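Local structure of relik capsid n-terminal domain (Oryctolagus cuniculus, 2XGU) at residues 19-23 with 54-60; 47-51 with 107-113; 100-104 with 123-127. The protein probably builds the outer wall of the viral capsid shell, as the N-terminal capsid domains of related lentiviruses do. All coordinates share one frame. Where two conformers were deposited one is given. Residues are numbered along the deposited sequence.

Contact 1. Residues 19-23 with 54-60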
# COMPACT_ATOMS: atom_id res chain seq x y z
N ILE A 19 13.35 -9.19 16.61
CA ILE A 19 12.21 -10.09 16.64
C ILE A 19 11.40 -9.81 17.90
O ILE A 19 10.17 -9.63 17.84
CB ILE A 19 12.65 -11.56 16.59
CG1 ILE A 19 13.26 -11.86 15.22
CG2 ILE A 19 11.47 -12.49 16.89
CD1 ILE A 19 13.95 -13.21 15.14
N ALA A 20 12.08 -9.74 19.04
CA ALA A 20 11.41 -9.49 20.31
C ALA A 20 10.70 -8.15 20.32
O ALA A 20 9.58 -8.04 20.82
CB ALA A 20 12.38 -9.59 21.48
N ALA A 21 11.35 -7.12 19.75
CA ALA A 21 10.78 -5.78 19.73
C ALA A 21 9.54 -5.68 18.82
O ALA A 21 8.55 -5.04 19.18
CB ALA A 21 11.85 -4.77 19.31
N TRP A 22 9.61 -6.32 17.66
CA TRP A 22 8.47 -6.39 16.75
C TRP A 22 7.30 -7.10 17.42
O TRP A 22 6.16 -6.64 17.35
CB TRP A 22 8.88 -7.13 15.47
CG TRP A 22 7.71 -7.56 14.62
CD1 TRP A 22 7.32 -8.85 14.37
CD2 TRP A 22 6.76 -6.73 13.94
NE1 TRP A 22 6.22 -8.87 13.56
CE2 TRP A 22 5.85 -7.58 13.28
CE3 TRP A 22 6.61 -5.34 13.80
CZ2 TRP A 22 4.78 -7.10 12.51
CZ3 TRP A 22 5.55 -4.86 13.02
CH2 TRP A 22 4.65 -5.75 12.39
N LEU A 23 7.58 -8.22 18.07
CA LEU A 23 6.51 -8.96 18.74
C LEU A 23 5.84 -8.15 19.85
O LEU A 23 4.61 -8.19 19.99
CB LEU A 23 7.02 -10.31 19.28
CG LEU A 23 7.44 -11.27 18.17
CD1 LEU A 23 7.98 -12.57 18.76
CD2 LEU A 23 6.28 -11.56 17.22
N MET A 54 9.92 -14.17 7.75
CA MET A 54 10.33 -14.57 9.08
C MET A 54 9.52 -13.78 10.11
O MET A 54 8.94 -14.35 11.05
CB MET A 54 11.83 -14.30 9.23
CG MET A 54 12.61 -15.38 9.88
SD MET A 54 12.08 -15.46 11.58
CE MET A 54 12.01 -13.74 12.01
N LEU A 55 9.47 -12.47 9.95
CA LEU A 55 8.78 -11.64 10.94
C LEU A 55 7.28 -11.88 10.91
O LEU A 55 6.63 -11.89 11.95
CB LEU A 55 9.09 -10.16 10.76
CG LEU A 55 10.38 -9.63 11.41
CD1 LEU A 55 10.37 -8.13 11.38
CD2 LEU A 55 10.53 -10.12 12.83
N LEU A 56 6.72 -12.06 9.71
CA LEU A 56 5.30 -12.35 9.60
C LEU A 56 4.98 -13.68 10.28
O LEU A 56 4.01 -13.80 11.04
CB LEU A 56 4.85 -12.41 8.13
CG LEU A 56 4.86 -11.11 7.32
CD1 LEU A 56 4.44 -11.37 5.89
CD2 LEU A 56 3.95 -10.07 7.96
N ASN A 57 5.81 -14.69 10.02
CA ASN A 57 5.53 -16.04 10.48
C ASN A 57 5.68 -16.23 11.98
O ASN A 57 5.04 -17.12 12.56
CB ASN A 57 6.43 -17.04 9.75
CG ASN A 57 6.04 -17.21 8.28
OD1 ASN A 57 6.79 -17.79 7.50
ND2 ASN A 57 4.86 -16.74 7.92
N VAL A 58 6.52 -15.43 12.63
CA VAL A 58 6.70 -15.58 14.07
C VAL A 58 5.68 -14.78 14.87
O VAL A 58 5.61 -14.89 16.09
CB VAL A 58 8.13 -15.18 14.54
CG1 VAL A 58 9.18 -16.04 13.86
CG2 VAL A 58 8.37 -13.69 14.32
N THR A 59 4.84 -14.01 14.18
CA THR A 59 3.82 -13.24 14.87
C THR A 59 2.66 -14.13 15.29
O THR A 59 2.01 -14.74 14.45
CB THR A 59 3.33 -12.09 14.00
OG1 THR A 59 4.46 -11.33 13.54
CG2 THR A 59 2.39 -11.19 14.78
N PRO A 60 2.41 -14.25 16.61
CA PRO A 60 1.31 -15.09 17.11
C PRO A 60 0.01 -14.29 17.19
O PRO A 60 0.05 -13.05 17.21
CB PRO A 60 1.77 -15.44 18.52
CG PRO A 60 2.47 -14.22 18.97
CD PRO A 60 3.19 -13.69 17.73
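In the α-helical fold of the retroviral capsid N-terminal domain, helix 16-29 packs here against the C-terminal end of helix 49-57 and the turn that leaves it. CA atoms lie 6.8 Å apart for I19 and L55 and 6.4 Å for L23 and T59. The interface buries 348 Å², and most of its residue pairs are apolar. I19 spreads over three residues: its CD1 lies 3.7 Å from M54 CE, its CG1 4.0 Å from L55 CD2 and its CG2 4.2 Å from V58 CG2. One turn on, L23 CD2 reaches the departing chain, 3.6 Å from V58 O and 3.8 Å from both T59 CA and P60 CD. The CA-to-CB bond of W22 is directed toward segment 54-60, and L55 CD1 lies over one face of the indole, which F40 of helix 34-43 also meets. Polar bonding centres on the T59 hydroxyl at the edge of the indole, while K66 NZ of helix 63-83 hydrogen-bonds to the carbonyls of L56 and T59. T59 OG1 donates to L55 O (2.7 Å) and accepts from W22 NE1 (3.0 Å); W22 NE1 also makes a weak bond to L55 O, at 3.4 Å.

Contact 2. Residues 47-51 with 107-113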
# COMPACT_ATOMS: atom_id res chain seq x y z
N PHE A 47 15.22 -5.33 4.09
CA PHE A 47 14.93 -6.75 4.37
C PHE A 47 14.85 -7.54 3.08
O PHE A 47 14.34 -7.05 2.07
CB PHE A 47 13.59 -6.90 5.09
CG PHE A 47 13.67 -6.81 6.59
CD1 PHE A 47 14.67 -6.10 7.23
CD2 PHE A 47 12.71 -7.46 7.37
CE1 PHE A 47 14.72 -6.03 8.62
CE2 PHE A 47 12.76 -7.40 8.76
CZ PHE A 47 13.77 -6.69 9.37
N THR A 48 15.29 -8.80 3.10
CA THR A 48 14.98 -9.70 1.99
C THR A 48 13.56 -10.26 2.16
O THR A 48 12.92 -10.06 3.20
CB THR A 48 15.95 -10.89 1.95
OG1 THR A 48 15.65 -11.78 3.04
CG2 THR A 48 17.39 -10.42 2.05
N SER A 49 13.06 -10.94 1.14
CA SER A 49 11.75 -11.55 1.25
C SER A 49 11.73 -12.62 2.35
O SER A 49 10.72 -12.79 3.05
CB SER A 49 11.30 -12.10 -0.11
OG SER A 49 11.31 -11.05 -1.07
N VAL A 50 12.84 -13.33 2.52
CA VAL A 50 12.95 -14.31 3.59
C VAL A 50 12.86 -13.65 4.98
O VAL A 50 12.18 -14.16 5.88
CB VAL A 50 14.23 -15.15 3.47
CG1 VAL A 50 14.43 -16.03 4.70
CG2 VAL A 50 14.17 -16.03 2.20
N ASP A 51 13.55 -12.53 5.16
CA ASP A 51 13.46 -11.74 6.39
C ASP A 51 12.01 -11.32 6.67
O ASP A 51 11.56 -11.36 7.81
CB ASP A 51 14.30 -10.46 6.27
CG ASP A 51 15.79 -10.72 6.14
OD1 ASP A 51 16.29 -11.75 6.62
OD2 ASP A 51 16.49 -9.85 5.56
N LEU A 107 13.40 -20.01 -1.43
CA LEU A 107 14.72 -19.39 -1.45
C LEU A 107 15.45 -19.61 -0.13
O LEU A 107 14.84 -19.53 0.94
CB LEU A 107 14.62 -17.89 -1.73
CG LEU A 107 13.95 -17.45 -3.03
CD1 LEU A 107 14.07 -15.94 -3.18
CD2 LEU A 107 14.56 -18.17 -4.23
N SER A 108 16.75 -19.89 -0.21
CA SER A 108 17.58 -19.89 0.99
C SER A 108 17.78 -18.43 1.40
O SER A 108 17.61 -17.53 0.57
CB SER A 108 18.93 -20.56 0.72
OG SER A 108 19.76 -19.78 -0.12
N PRO A 109 18.14 -18.19 2.66
CA PRO A 109 18.40 -16.80 3.06
C PRO A 109 19.50 -16.16 2.22
O PRO A 109 19.38 -15.00 1.85
CB PRO A 109 18.84 -16.93 4.52
CG PRO A 109 18.18 -18.18 5.00
CD PRO A 109 18.15 -19.11 3.81
N GLU A 110 20.56 -16.92 1.93
CA GLU A 110 21.65 -16.45 1.09
C GLU A 110 21.15 -16.11 -0.31
O GLU A 110 21.46 -15.05 -0.86
CB GLU A 110 22.75 -17.52 1.01
CG GLU A 110 23.44 -17.82 2.34
CD GLU A 110 22.56 -18.58 3.32
OE1 GLU A 110 21.63 -19.29 2.89
OE2 GLU A 110 22.82 -18.47 4.54
N GLU A 111 20.38 -17.03 -0.90
CA GLU A 111 19.84 -16.79 -2.24
C GLU A 111 19.01 -15.51 -2.28
O GLU A 111 19.18 -14.69 -3.19
CB GLU A 111 18.96 -17.96 -2.69
CG GLU A 111 19.75 -19.14 -3.23
CD GLU A 111 18.86 -20.33 -3.50
OE1 GLU A 111 19.23 -21.17 -4.36
OE2 GLU A 111 17.80 -20.44 -2.85
N ALA A 112 18.13 -15.35 -1.30
CA ALA A 112 17.23 -14.20 -1.25
C ALA A 112 17.97 -12.87 -1.07
O ALA A 112 17.42 -11.80 -1.36
CB ALA A 112 16.21 -14.39 -0.13
N ALA A 113 19.21 -12.93 -0.61
CA ALA A 113 20.00 -11.73 -0.37
C ALA A 113 20.86 -11.36 -1.58
O ALA A 113 21.56 -10.34 -1.56
CB ALA A 113 20.87 -11.93 0.87
O HOH W 1 17.46 -13.69 3.30
O HOH W 2 14.54 -11.56 -1.29
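Each of the two helix starts meeting here, of helix 49-57 and the weakly bonded helix 109-112, carries a capping box. At T48, chi1 in the p well (72°) brings OG1 to 3.1 Å from D51 N, and D51, in the m rotamer, returns the bond from T48 N to its OD2 (2.9 Å). S108, with chi1 of 70°, repeats this with E111 (S108 OG to E111 N and S108 N to E111 OE2, both 2.9 Å), though this second box takes almost no part in the interface. The segments meet through small apolar groups. V50, in the t rotamer, places CG2 3.5 Å from A112 CB and 3.8 Å from L107 O, with V50 CG1 4.3 Å from P109 CG; T48 CG2 lies 3.8 Å from A113 CA. Two waters bridge the segments, one between T48 OG1 (2.6 Å) and P109 O (2.7 Å), the other between S49 N and A112 O (both 2.9 Å). Strand 8-11 of the N-terminal β-hairpin, a hallmark of mature retroviral capsids, adjoins both segments: Y11 touches T48, P109 and A113 and bonds through its hydroxyl to D51 OD1, while helix 118-134 meets S49 through R121 and Y124.

Contact 3. Residues 100-104 with 123-127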
# COMPACT_ATOMS: atom_id res chain seq x y z
N ASP A 100 6.14 -16.13 -6.92
CA ASP A 100 6.71 -17.02 -5.89
C ASP A 100 8.12 -16.55 -5.55
O ASP A 100 8.49 -16.44 -4.38
CB ASP A 100 6.75 -18.47 -6.36
CG ASP A 100 5.45 -19.23 -6.10
OD1 ASP A 100 4.57 -18.72 -5.37
OD2 ASP A 100 5.31 -20.36 -6.63
N GLN A 101 8.89 -16.22 -6.58
CA GLN A 101 10.25 -15.72 -6.39
C GLN A 101 10.27 -14.38 -5.66
O GLN A 101 11.09 -14.15 -4.78
CB GLN A 101 10.97 -15.61 -7.74
CG GLN A 101 11.26 -16.96 -8.39
CD GLN A 101 11.88 -16.84 -9.77
OE1 GLN A 101 12.95 -17.40 -10.03
NE2 GLN A 101 11.22 -16.11 -10.66
N ILE A 102 9.37 -13.49 -6.05
CA ILE A 102 9.27 -12.19 -5.39
C ILE A 102 8.96 -12.36 -3.89
O ILE A 102 9.53 -11.65 -3.05
CB ILE A 102 8.26 -11.27 -6.12
CG1 ILE A 102 8.82 -10.86 -7.47
CG2 ILE A 102 7.91 -10.05 -5.28
CD1 ILE A 102 7.75 -10.41 -8.45
N ARG A 103 8.10 -13.32 -3.56
CA ARG A 103 7.70 -13.61 -2.17
C ARG A 103 8.73 -14.44 -1.40
O ARG A 103 8.51 -14.76 -0.22
CB ARG A 103 6.35 -14.34 -2.17
CG ARG A 103 5.16 -13.54 -2.70
CD ARG A 103 3.95 -14.43 -2.97
NE ARG A 103 3.36 -14.94 -1.74
CZ ARG A 103 2.40 -15.85 -1.69
NH1 ARG A 103 1.91 -16.38 -2.81
NH2 ARG A 103 1.92 -16.24 -0.52
N GLY A 104 9.82 -14.82 -2.05
CA GLY A 104 10.88 -15.59 -1.42
C GLY A 104 10.59 -17.07 -1.19
O GLY A 104 11.25 -17.72 -0.38
N LEU A 123 10.14 -4.90 -4.06
CA LEU A 123 8.77 -5.05 -4.53
C LEU A 123 7.92 -5.84 -3.53
O LEU A 123 6.75 -5.49 -3.29
CB LEU A 123 8.76 -5.72 -5.90
CG LEU A 123 7.37 -5.93 -6.50
CD1 LEU A 123 6.66 -4.60 -6.72
CD2 LEU A 123 7.46 -6.70 -7.82
N TYR A 124 8.49 -6.88 -2.95
CA TYR A 124 7.74 -7.67 -1.98
C TYR A 124 7.40 -6.84 -0.73
O TYR A 124 6.28 -6.93 -0.21
CB TYR A 124 8.49 -8.94 -1.57
CG TYR A 124 7.72 -9.86 -0.65
CD1 TYR A 124 6.39 -10.18 -0.91
CD2 TYR A 124 8.33 -10.42 0.47
CE1 TYR A 124 5.68 -11.04 -0.09
CE2 TYR A 124 7.63 -11.29 1.29
CZ TYR A 124 6.30 -11.59 1.02
OH TYR A 124 5.59 -12.45 1.82
N ARG A 125 8.37 -6.07 -0.25
CA ARG A 125 8.13 -5.17 0.87
C ARG A 125 6.99 -4.22 0.54
O ARG A 125 6.12 -3.98 1.38
CB ARG A 125 9.40 -4.40 1.23
CG ARG A 125 9.19 -3.31 2.28
CD ARG A 125 10.51 -2.61 2.61
NE ARG A 125 10.29 -1.50 3.53
CZ ARG A 125 9.90 -0.28 3.16
NH1 ARG A 125 9.72 0.00 1.87
NH2 ARG A 125 9.70 0.66 4.08
N THR A 126 6.98 -3.68 -0.68
CA THR A 126 5.89 -2.85 -1.15
C THR A 126 4.54 -3.57 -1.09
O THR A 126 3.57 -3.03 -0.56
CB THR A 126 6.18 -2.34 -2.57
OG1 THR A 126 7.25 -1.39 -2.50
CG2 THR A 126 4.94 -1.68 -3.17
N TRP A 127 4.48 -4.81 -1.58
CA TRP A 127 3.24 -5.59 -1.51
C TRP A 127 2.76 -5.78 -0.06
O TRP A 127 1.57 -5.63 0.23
CB TRP A 127 3.44 -6.99 -2.13
CG TRP A 127 3.57 -7.00 -3.62
CD1 TRP A 127 3.51 -5.94 -4.46
CD2 TRP A 127 3.79 -8.16 -4.45
NE1 TRP A 127 3.68 -6.35 -5.78
CE2 TRP A 127 3.86 -7.71 -5.79
CE3 TRP A 127 3.95 -9.52 -4.19
CZ2 TRP A 127 4.07 -8.58 -6.85
CZ3 TRP A 127 4.16 -10.39 -5.25
CH2 TRP A 127 4.20 -9.91 -6.56
O HOH W 3 3.76 -14.18 1.04
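I102, Y124 and R103 carry most of this buried contact in the helical core of the capsid N-terminal domain, where the short helix 99-102, which follows the long loop after helix 63-83, is held against the last helix, 118-134. I102 has the largest covered area, 93 Å². Its side chain enters between three residues of the long helix: I102 CD1 touches L123 CD2 at 3.8 Å, I102 CG2 lies 3.9 Å from Y124 CB, and the same methyl sits over the face of W127 in a CH-π contact, with I102 CG2 4.0 Å from the centroid of the six-membered ring. The I102 carbonyl also packs on Y124, I102 O lying 3.3 Å from Y124 CB.

Y124 offers its ring face to the chain just beyond I102. R103 CA stands 3.8 Å from the ring centroid and 8° off its normal, a second CH-π contact, and R103 CG reaches Y124 CE1 at 3.7 Å and W127 CZ3 at 4.2 Å. One water joins the polar ends of this pair, accepting from R103 NE (2.9 Å) and donating to Y124 OH (2.6 Å). The chain turns away after R103, where G104, with a positive phi of 75°, completes a Schellman motif in which G104 N bonds to Q101 O at 3.1 Å.

Helices 49-57 and 63-83 complete the surroundings. On the former, N53 is hydrogen-bonded to both Y124 OH and R103 O; on the latter, W80 packs on I102 and meets W127 edge-to-face. R125 of helix 118-134 bonds to G41 and S44, and also to Q136 of the second subunit.

Helix 49-57 ties the three sites together: contact 2 uses its N-terminal cap and first turn, contact 1 its last turn and exit. The centres of contacts 1 and 2 are 16 Å apart, yet the two touch where L55 CD1 packs on F47 CE2 at 3.6 Å. Contacts 2 and 3 are closer, 10 Å between centres, and meet through S49, whose OG lies 2.7 Å from I102 O in a probable hydrogen bond and 3.4 Å from Y124 CD2. Contacts 1 and 3, with centres 18 Å apart, do not touch, although their nearest atoms are about 4 Å apart. Together they join helix 16-29 to helix 118-134 by way of helix 49-57.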